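Local coordinates for ripening-associated protein (Musa acuminata, PDB 4PIT) that binds mannose-containing glycans as a jacalin-related lectin, with two sugar pockets in each subunit of a dimer, at residues I27-F32 / D38-T43; G90-S95 / T110-P115; I65-Q68 / Y72-G75. The protein carries 1 engineered substitution. All blocks are in the same frame, centred on the assembly; numbering follows the deposited sequence.

Interaction 1: I27-F32 / D38-T43. With MAN (alpha-D-mannopyranose), chain G.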
loop_
_atom_site.group_PDB
_atom_site.type_symbol
_atom_site.label_atom_id
_atom_site.label_comp_id
_atom_site.label_asym_id
_atom_site.label_seq_id
_atom_site.Cartn_x
_atom_site.Cartn_y
_atom_site.Cartn_z
ATOM N N ILE B 27 7.332 -19.059 -5.927
ATOM C CA ILE B 27 8.717 -19.282 -6.379
ATOM C C ILE B 27 9.042 -18.418 -7.601
ATOM O O ILE B 27 10.210 -18.089 -7.788
ATOM C CB ILE B 27 9.046 -20.761 -6.586
ATOM C CG1 ILE B 27 8.202 -21.415 -7.666
ATOM C CG2 ILE B 27 8.957 -21.524 -5.235
ATOM C CD1 ILE B 27 8.821 -22.825 -8.176
ATOM N N SER B 28 8.043 -18.039 -8.429
ATOM C CA SER B 28 8.311 -17.142 -9.542
ATOM C C SER B 28 7.028 -16.462 -9.984
ATOM O O SER B 28 5.913 -16.947 -9.722
ATOM C CB SER B 28 8.985 -17.841 -10.715
ATOM O OG SER B 28 8.142 -18.814 -11.297
ATOM N N VAL B 29 7.205 -15.280 -10.584
ATOM C CA VAL B 29 6.125 -14.494 -11.136
ATOM C C VAL B 29 6.518 -14.167 -12.567
ATOM O O VAL B 29 7.594 -13.624 -12.776
ATOM C CB VAL B 29 5.864 -13.218 -10.285
ATOM C CG1 VAL B 29 4.839 -12.297 -10.949
ATOM C CG2 VAL B 29 5.398 -13.585 -8.861
ATOM N N LYS B 30 5.638 -14.419 -13.531
ATOM C CA LYS B 30 5.908 -14.098 -14.927
ATOM C C LYS B 30 4.906 -13.056 -15.313
ATOM O O LYS B 30 3.699 -13.334 -15.288
ATOM C CB LYS B 30 5.783 -15.366 -15.794
ATOM C CG LYS B 30 6.197 -15.181 -17.239
ATOM C CD LYS B 30 6.095 -16.507 -18.011
ATOM C CE LYS B 30 7.196 -17.499 -17.711
ATOM N NZ LYS B 30 6.934 -18.795 -18.413
ATOM N N ILE B 31 5.381 -11.839 -15.607
ATOM C CA ILE B 31 4.494 -10.740 -15.971
ATOM C C ILE B 31 4.458 -10.632 -17.490
ATOM O O ILE B 31 5.512 -10.467 -18.106
ATOM C CB ILE B 31 4.987 -9.418 -15.323
ATOM C CG1 ILE B 31 4.970 -9.524 -13.756
ATOM C CG2 ILE B 31 4.139 -8.204 -15.820
ATOM C CD1 ILE B 31 5.782 -8.397 -12.981
ATOM N N PHE B 32 3.247 -10.670 -18.096
ATOM C CA PHE B 32 3.077 -10.537 -19.557
ATOM C C PHE B 32 2.658 -9.141 -19.836
ATOM O O PHE B 32 1.674 -8.665 -19.249
ATOM C CB PHE B 32 2.032 -11.509 -20.101
ATOM C CG PHE B 32 2.431 -12.954 -19.928
ATOM C CD1 PHE B 32 2.186 -13.616 -18.728
ATOM C CD2 PHE B 32 2.966 -13.670 -20.995
ATOM C CE1 PHE B 32 2.494 -14.979 -18.589
ATOM C CE2 PHE B 32 3.270 -15.037 -20.862
ATOM C CZ PHE B 32 3.061 -15.665 -19.646
ATOM N N ASP B 38 -0.801 -7.434 -19.523
ATOM C CA ASP B 38 -1.809 -8.350 -20.028
ATOM C C ASP B 38 -2.208 -9.380 -19.002
ATOM O O ASP B 38 -3.340 -9.808 -18.971
ATOM C CB ASP B 38 -1.238 -9.078 -21.255
ATOM C CG ASP B 38 -1.076 -8.121 -22.427
ATOM O OD1 ASP B 38 -0.038 -7.397 -22.472
ATOM O OD2 ASP B 38 -2.016 -8.033 -23.248
ATOM N N GLY B 39 -1.257 -9.846 -18.209
ATOM C CA GLY B 39 -1.590 -10.901 -17.284
ATOM C C GLY B 39 -0.375 -11.335 -16.527
ATOM O O GLY B 39 0.716 -10.769 -16.692
ATOM N N VAL B 40 -0.559 -12.296 -15.616
ATOM C CA VAL B 40 0.550 -12.779 -14.782
ATOM C C VAL B 40 0.407 -14.274 -14.522
ATOM O O VAL B 40 -0.696 -14.714 -14.191
ATOM C CB VAL B 40 0.627 -12.025 -13.415
ATOM C CG1 VAL B 40 1.842 -12.450 -12.608
ATOM C CG2 VAL B 40 0.627 -10.515 -13.572
ATOM N N ASP B 41 1.542 -15.032 -14.570
ATOM C CA ASP B 41 1.588 -16.423 -14.154
ATOM C C ASP B 41 2.200 -16.396 -12.776
ATOM O O ASP B 41 3.254 -15.776 -12.610
ATOM C CB ASP B 41 2.438 -17.322 -15.048
ATOM C CG ASP B 41 1.852 -17.753 -16.355
ATOM O OD1 ASP B 41 0.631 -17.567 -16.552
ATOM O OD2 ASP B 41 2.597 -18.321 -17.168
ATOM N N VAL B 42 1.591 -17.042 -11.798
ATOM C CA VAL B 42 2.215 -17.157 -10.494
ATOM C C VAL B 42 2.514 -18.609 -10.306
ATOM O O VAL B 42 1.602 -19.446 -10.443
ATOM C CB VAL B 42 1.364 -16.604 -9.320
ATOM C CG1 VAL B 42 2.078 -16.750 -7.977
ATOM C CG2 VAL B 42 0.925 -15.141 -9.570
ATOM N N THR B 43 3.793 -18.935 -10.039
ATOM C CA THR B 43 4.200 -20.329 -9.809
ATOM C C THR B 43 4.557 -20.464 -8.356
ATOM O O THR B 43 5.308 -19.639 -7.820
ATOM C CB THR B 43 5.355 -20.738 -10.753
ATOM O OG1 THR B 43 4.934 -20.586 -12.120
ATOM C CG2 THR B 43 5.787 -22.212 -10.554
HETATM C C1 MAN G . 0.687 -4.646 -27.659
HETATM C C2 MAN G . 1.193 -6.077 -27.804
HETATM C C3 MAN G . 0.117 -7.082 -27.386
HETATM C C4 MAN G . -0.451 -6.762 -26.004
HETATM C C5 MAN G . -0.929 -5.311 -25.939
HETATM C C6 MAN G . -1.361 -4.886 -24.546
HETATM O O2 MAN G . 2.367 -6.218 -27.019
HETATM O O3 MAN G . 0.626 -8.410 -27.392
HETATM O O4 MAN G . -1.550 -7.628 -25.771
HETATM O O5 MAN G . 0.140 -4.433 -26.339
HETATM O O6 MAN G . -0.294 -4.991 -23.595
HETATM O O HOH W 1 5.370 -18.245 -13.239
HETATM O O HOH W 2 4.802 -19.687 -16.568
#
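The β-hairpin of I27-F32 and D38-T43, antiparallel at 167° between strand axes, carries a mannose pocket at its turn end and has a classic β bulge at each end of this pairing. In the first bulge, T43 O accepts from I27 N at 2.8 Å and from S28 N at 3.2 Å. In the second, F32 O takes a short but bent bond from D38 N, 2.8 Å, and a weak one from G39 N. With CG anti to its carbonyl carbon (chi1 -69°), D38 presents both carboxylate oxygens to α-mannose: OD1 accepts from O6 at 2.7 Å and OD2 from O4 at 2.6 Å. The backbone N atoms of D35, V36 and G60 also hydrogen-bond this sugar, a loop-lined site at the end of a β-prism sheet. On the face shared by K30, F32 and D41, the ring edge of F32 meets the D41 carboxylate, CE1 to CG 3.6 Å, with the two planes 73° apart. K30 and D41 run alongside each other, but no salt bridge forms; one water bridges them, 3.0 Å from K30 NZ and 2.7 Å from D41 OD2, while D41 OD1 is hydrogen-bonded to H54 ND1 on the next strand.

Interaction 2: G90-S95 / T110-P115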
loop_
_atom_site.group_PDB
_atom_site.type_symbol
_atom_site.label_atom_id
_atom_site.label_comp_id
_atom_site.label_asym_id
_atom_site.label_seq_id
_atom_site.Cartn_x
_atom_site.Cartn_y
_atom_site.Cartn_z
ATOM N N GLY B 90 -1.407 -0.447 -16.202
ATOM C CA GLY B 90 -0.604 -0.029 -17.350
ATOM C C GLY B 90 0.865 -0.398 -17.221
ATOM O O GLY B 90 1.560 -0.615 -18.224
ATOM N N LYS B 91 1.351 -0.445 -15.962
ATOM C CA LYS B 91 2.724 -0.793 -15.599
ATOM C C LYS B 91 2.700 -1.535 -14.287
ATOM O O LYS B 91 1.900 -1.177 -13.419
ATOM C CB LYS B 91 3.607 0.457 -15.455
ATOM C CG LYS B 91 3.712 1.311 -16.691
ATOM C CD LYS B 91 4.778 2.362 -16.542
ATOM C CE LYS B 91 4.833 3.170 -17.803
ATOM N NZ LYS B 91 5.837 4.277 -17.691
ATOM N N LEU B 92 3.612 -2.491 -14.120
ATOM C CA LEU B 92 3.720 -3.243 -12.865
ATOM C C LEU B 92 5.155 -3.682 -12.648
ATOM O O LEU B 92 5.775 -4.292 -13.515
ATOM C CB LEU B 92 2.783 -4.462 -12.895
ATOM C CG LEU B 92 2.799 -5.390 -11.653
ATOM C CD1 LEU B 92 2.233 -4.665 -10.438
ATOM C CD2 LEU B 92 1.952 -6.621 -11.906
ATOM N N GLY B 93 5.638 -3.430 -11.453
ATOM C CA GLY B 93 6.960 -3.898 -11.078
ATOM C C GLY B 93 6.993 -4.384 -9.650
ATOM O O GLY B 93 6.031 -4.203 -8.892
ATOM N N PHE B 94 8.129 -5.009 -9.283
ATOM C CA PHE B 94 8.324 -5.534 -7.928
ATOM C C PHE B 94 9.735 -5.323 -7.479
ATOM O O PHE B 94 10.653 -5.309 -8.312
ATOM C CB PHE B 94 8.068 -7.057 -7.896
ATOM C CG PHE B 94 6.626 -7.456 -8.069
ATOM C CD1 PHE B 94 6.096 -7.680 -9.336
ATOM C CD2 PHE B 94 5.794 -7.602 -6.965
ATOM C CE1 PHE B 94 4.751 -8.053 -9.495
ATOM C CE2 PHE B 94 4.441 -7.971 -7.128
ATOM C CZ PHE B 94 3.935 -8.193 -8.394
ATOM N N SER B 95 9.921 -5.263 -6.164
ATOM C CA SER B 95 11.223 -5.235 -5.515
ATOM C C SER B 95 11.384 -6.480 -4.682
ATOM O O SER B 95 10.436 -6.920 -4.048
ATOM C CB SER B 95 11.347 -4.023 -4.578
ATOM O OG SER B 95 11.026 -2.811 -5.233
ATOM N N THR B 110 -2.312 6.637 -13.223
ATOM C CA THR B 110 -2.278 7.035 -11.818
ATOM C C THR B 110 -1.278 6.142 -11.131
ATOM O O THR B 110 -1.533 4.936 -11.047
ATOM C CB THR B 110 -3.665 6.913 -11.172
ATOM O OG1 THR B 110 -4.611 7.687 -11.927
ATOM C CG2 THR B 110 -3.672 7.390 -9.711
ATOM N N PRO B 111 -0.137 6.653 -10.646
ATOM C CA PRO B 111 0.804 5.754 -9.988
ATOM C C PRO B 111 0.309 5.182 -8.671
ATOM O O PRO B 111 -0.480 5.788 -7.964
ATOM C CB PRO B 111 2.028 6.630 -9.711
ATOM C CG PRO B 111 1.575 8.009 -9.822
ATOM C CD PRO B 111 0.362 8.047 -10.712
ATOM N N PHE B 112 0.835 4.011 -8.321
ATOM C CA PHE B 112 0.645 3.436 -7.004
ATOM C C PHE B 112 1.971 2.850 -6.573
ATOM O O PHE B 112 2.803 2.476 -7.417
ATOM C CB PHE B 112 -0.475 2.392 -6.945
ATOM C CG PHE B 112 -0.164 1.089 -7.636
ATOM C CD1 PHE B 112 -0.431 0.923 -8.988
ATOM C CD2 PHE B 112 0.354 0.011 -6.923
ATOM C CE1 PHE B 112 -0.123 -0.285 -9.639
ATOM C CE2 PHE B 112 0.651 -1.200 -7.569
ATOM C CZ PHE B 112 0.382 -1.353 -8.907
ATOM N N SER B 113 2.160 2.740 -5.276
ATOM C CA SER B 113 3.388 2.175 -4.752
ATOM C C SER B 113 3.166 1.540 -3.425
ATOM O O SER B 113 2.458 2.112 -2.563
ATOM C CB SER B 113 4.468 3.243 -4.626
ATOM O OG SER B 113 4.022 4.349 -3.850
ATOM N N LEU B 114 3.801 0.364 -3.235
ATOM C CA LEU B 114 3.744 -0.338 -1.993
ATOM C C LEU B 114 5.133 -0.636 -1.467
ATOM O O LEU B 114 5.641 -1.752 -1.634
ATOM C CB LEU B 114 2.886 -1.617 -2.088
ATOM C CG LEU B 114 2.715 -2.368 -0.790
ATOM C CD1 LEU B 114 1.818 -1.589 0.185
ATOM C CD2 LEU B 114 2.153 -3.760 -1.063
ATOM N N PRO B 115 5.784 0.354 -0.819
ATOM C CA PRO B 115 7.035 0.051 -0.115
ATOM C C PRO B 115 6.694 -0.691 1.173
ATOM O O PRO B 115 5.697 -0.368 1.797
ATOM C CB PRO B 115 7.648 1.430 0.152
ATOM C CG PRO B 115 6.600 2.403 -0.082
ATOM C CD PRO B 115 5.332 1.739 -0.541
#
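In the third four-stranded sheet of the β-prism, L92 of strand 86-96 meets F112 of strand 110-116 although the two strands are not neighbours: strand 73-83 lies between them, and the CA atoms of L92 and F112 are 9.4 Å apart. Backbone pairing across G90-S95 and T110-P115 is therefore absent, and the contact is made mainly by side-chain ends. L92 CD1 comes to the edge of the F112 ring, near its plane, and touches CZ at 4.1 Å. Neither CB points straight at the opposite strand; the outer atoms close the distance. F112 achieves this with CG lodged between its own backbone N and carbonyl carbon (chi1 71°), whereas L92 extends its chain with CG anti to the backbone N (chi1 179°). A second, looser approach brings the backbone O of K91 to 4.4 Å from F112 CE1, obliquely to the ring. The same two side chains reach another sheet of the prism: the F112 ring stacks with W10 of strand 5-11, and L92 packs on I135 of strand 134-140 as well as on M76 of the intervening strand. Strand 110-116 is also part of the dimer interface, where S113 O is hydrogen-bonded to NE1 of W10 of the second subunit and L114 packs on L114 of that subunit. Between the two segments just 74 Å² is buried, through a methyl group and a ring edge, so the attraction is mainly dispersive and carries little directional demand.

Interaction 3: I65-Q68 / Y72-G75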
loop_
_atom_site.group_PDB
_atom_site.type_symbol
_atom_site.label_atom_id
_atom_site.label_comp_id
_atom_site.label_asym_id
_atom_site.label_seq_id
_atom_site.Cartn_x
_atom_site.Cartn_y
_atom_site.Cartn_z
ATOM N N ILE B 65 10.362 -13.121 -12.886
ATOM C CA ILE B 65 10.972 -12.869 -11.600
ATOM C C ILE B 65 11.092 -14.223 -10.945
ATOM O O ILE B 65 10.070 -14.777 -10.531
ATOM C CB ILE B 65 10.161 -11.876 -10.724
ATOM C CG1 ILE B 65 9.953 -10.538 -11.465
ATOM C CG2 ILE B 65 10.854 -11.682 -9.344
ATOM C CD1 ILE B 65 8.993 -9.566 -10.703
ATOM N N VAL B 66 12.298 -14.812 -10.921
ATOM C CA VAL B 66 12.498 -16.135 -10.337
ATOM C C VAL B 66 13.210 -15.935 -9.023
ATOM O O VAL B 66 14.367 -15.477 -9.012
ATOM C CB VAL B 66 13.289 -17.083 -11.289
ATOM C CG1 VAL B 66 13.380 -18.506 -10.724
ATOM C CG2 VAL B 66 12.685 -17.117 -12.684
ATOM N N LEU B 67 12.535 -16.233 -7.915
ATOM C CA LEU B 67 13.129 -16.004 -6.598
ATOM C C LEU B 67 14.242 -16.989 -6.267
ATOM O O LEU B 67 14.039 -18.202 -6.308
ATOM C CB LEU B 67 12.057 -16.032 -5.501
ATOM C CG LEU B 67 10.931 -15.003 -5.688
ATOM C CD1 LEU B 67 9.836 -15.213 -4.612
ATOM C CD2 LEU B 67 11.480 -13.574 -5.642
ATOM N N GLN B 68 15.401 -16.445 -5.893
ATOM C CA GLN B 68 16.537 -17.270 -5.457
ATOM C C GLN B 68 16.305 -17.716 -3.996
ATOM O O GLN B 68 15.389 -17.217 -3.321
ATOM C CB GLN B 68 17.842 -16.475 -5.602
ATOM C CG GLN B 68 18.104 -16.036 -7.044
ATOM C CD GLN B 68 18.966 -14.803 -7.138
ATOM O OE1 GLN B 68 18.487 -13.694 -7.426
ATOM N NE2 GLN B 68 20.260 -14.972 -6.920
ATOM N N TYR B 72 12.896 -12.722 -1.365
ATOM C CA TYR B 72 11.451 -12.572 -1.196
ATOM C C TYR B 72 10.989 -11.243 -1.717
ATOM O O TYR B 72 11.781 -10.304 -1.826
ATOM C CB TYR B 72 11.043 -12.732 0.279
ATOM C CG TYR B 72 12.008 -12.096 1.246
ATOM C CD1 TYR B 72 11.889 -10.761 1.600
ATOM C CD2 TYR B 72 13.035 -12.837 1.823
ATOM C CE1 TYR B 72 12.810 -10.154 2.456
ATOM C CE2 TYR B 72 13.958 -12.245 2.684
ATOM C CZ TYR B 72 13.830 -10.906 3.013
ATOM O OH TYR B 72 14.723 -10.316 3.880
ATOM N N LEU B 73 9.677 -11.158 -2.036
ATOM C CA LEU B 73 9.084 -9.933 -2.566
ATOM C C LEU B 73 8.806 -8.945 -1.459
ATOM O O LEU B 73 8.090 -9.265 -0.512
ATOM C CB LEU B 73 7.773 -10.253 -3.325
ATOM C CG LEU B 73 7.978 -11.114 -4.588
ATOM C CD1 LEU B 73 6.668 -11.800 -4.995
ATOM C CD2 LEU B 73 8.579 -10.264 -5.752
ATOM N N VAL B 74 9.378 -7.738 -1.560
ATOM C CA VAL B 74 9.227 -6.738 -0.493
ATOM C C VAL B 74 8.643 -5.421 -0.995
ATOM O O VAL B 74 8.606 -4.425 -0.256
ATOM C CB VAL B 74 10.563 -6.472 0.254
ATOM C CG1 VAL B 74 11.025 -7.721 0.981
ATOM C CG2 VAL B 74 11.653 -5.888 -0.669
ATOM N N GLY B 75 8.195 -5.403 -2.242
ATOM C CA GLY B 75 7.615 -4.192 -2.768
ATOM C C GLY B 75 6.907 -4.450 -4.071
ATOM O O GLY B 75 7.275 -5.361 -4.816
#
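The Y72 ring, the one aromatic group of I65-Q68 and Y72-G75, takes no part in the contact: V74 CG1 of its own segment sits in plane at its edge, and the CB of Y72 points away from I65-Q68. The meeting is instead aliphatic. L73 CD2 is the atom that both partners approach, L67 through CD2 at 4.4 Å and I65 through CG2 at 4.5 Å. I65 and L67 direct their CB atoms toward the other segment, while the outer end of L73 comes nearer to them than its CB direction suggests, its CG anti to the carbonyl carbon (chi1 -65°). This is where the β-prism chain passes from strand 61-66 of one sheet to strand 73-83 of the next through a short turn; the CA atoms of L67 and Y72 stand 6.6 Å apart, too far for a regular strand pair. Around the three side chains, F94 touches both I65 and L73, and F124 of the remaining sheet also packs on L73. Polar anchoring comes from elsewhere, with Q68 N bonded to E71 OE1 and Y72 N to N97 OD1. Loose methyl contacts of this kind supply hydrophobic cohesion between the sheets, whereas the polar bonds beside it are the more likely source of directional restraint on the turn.

From the N terminus, interaction 1 comes first, closing the short turn of the hairpin between strands 25-33 and 37-46. Interaction 3 follows, spanning the three-residue connection by which the chain leaves that sheet for the next. Interaction 2 closes last, over the fourteen residues that include strand 100-104. The three lie in series, none enclosing or crossing another. They are nonetheless continuous in space: V29 O and I65 N, 2.8 Å apart, probably bond interaction 1 to interaction 3 within one sheet, and S95 O and V74 N, also 2.8 Å apart, probably join interactions 2 and 3 within another. I31 CD1 packs 3.7 Å from F94 CE1, bringing both sheets together in the prism interior.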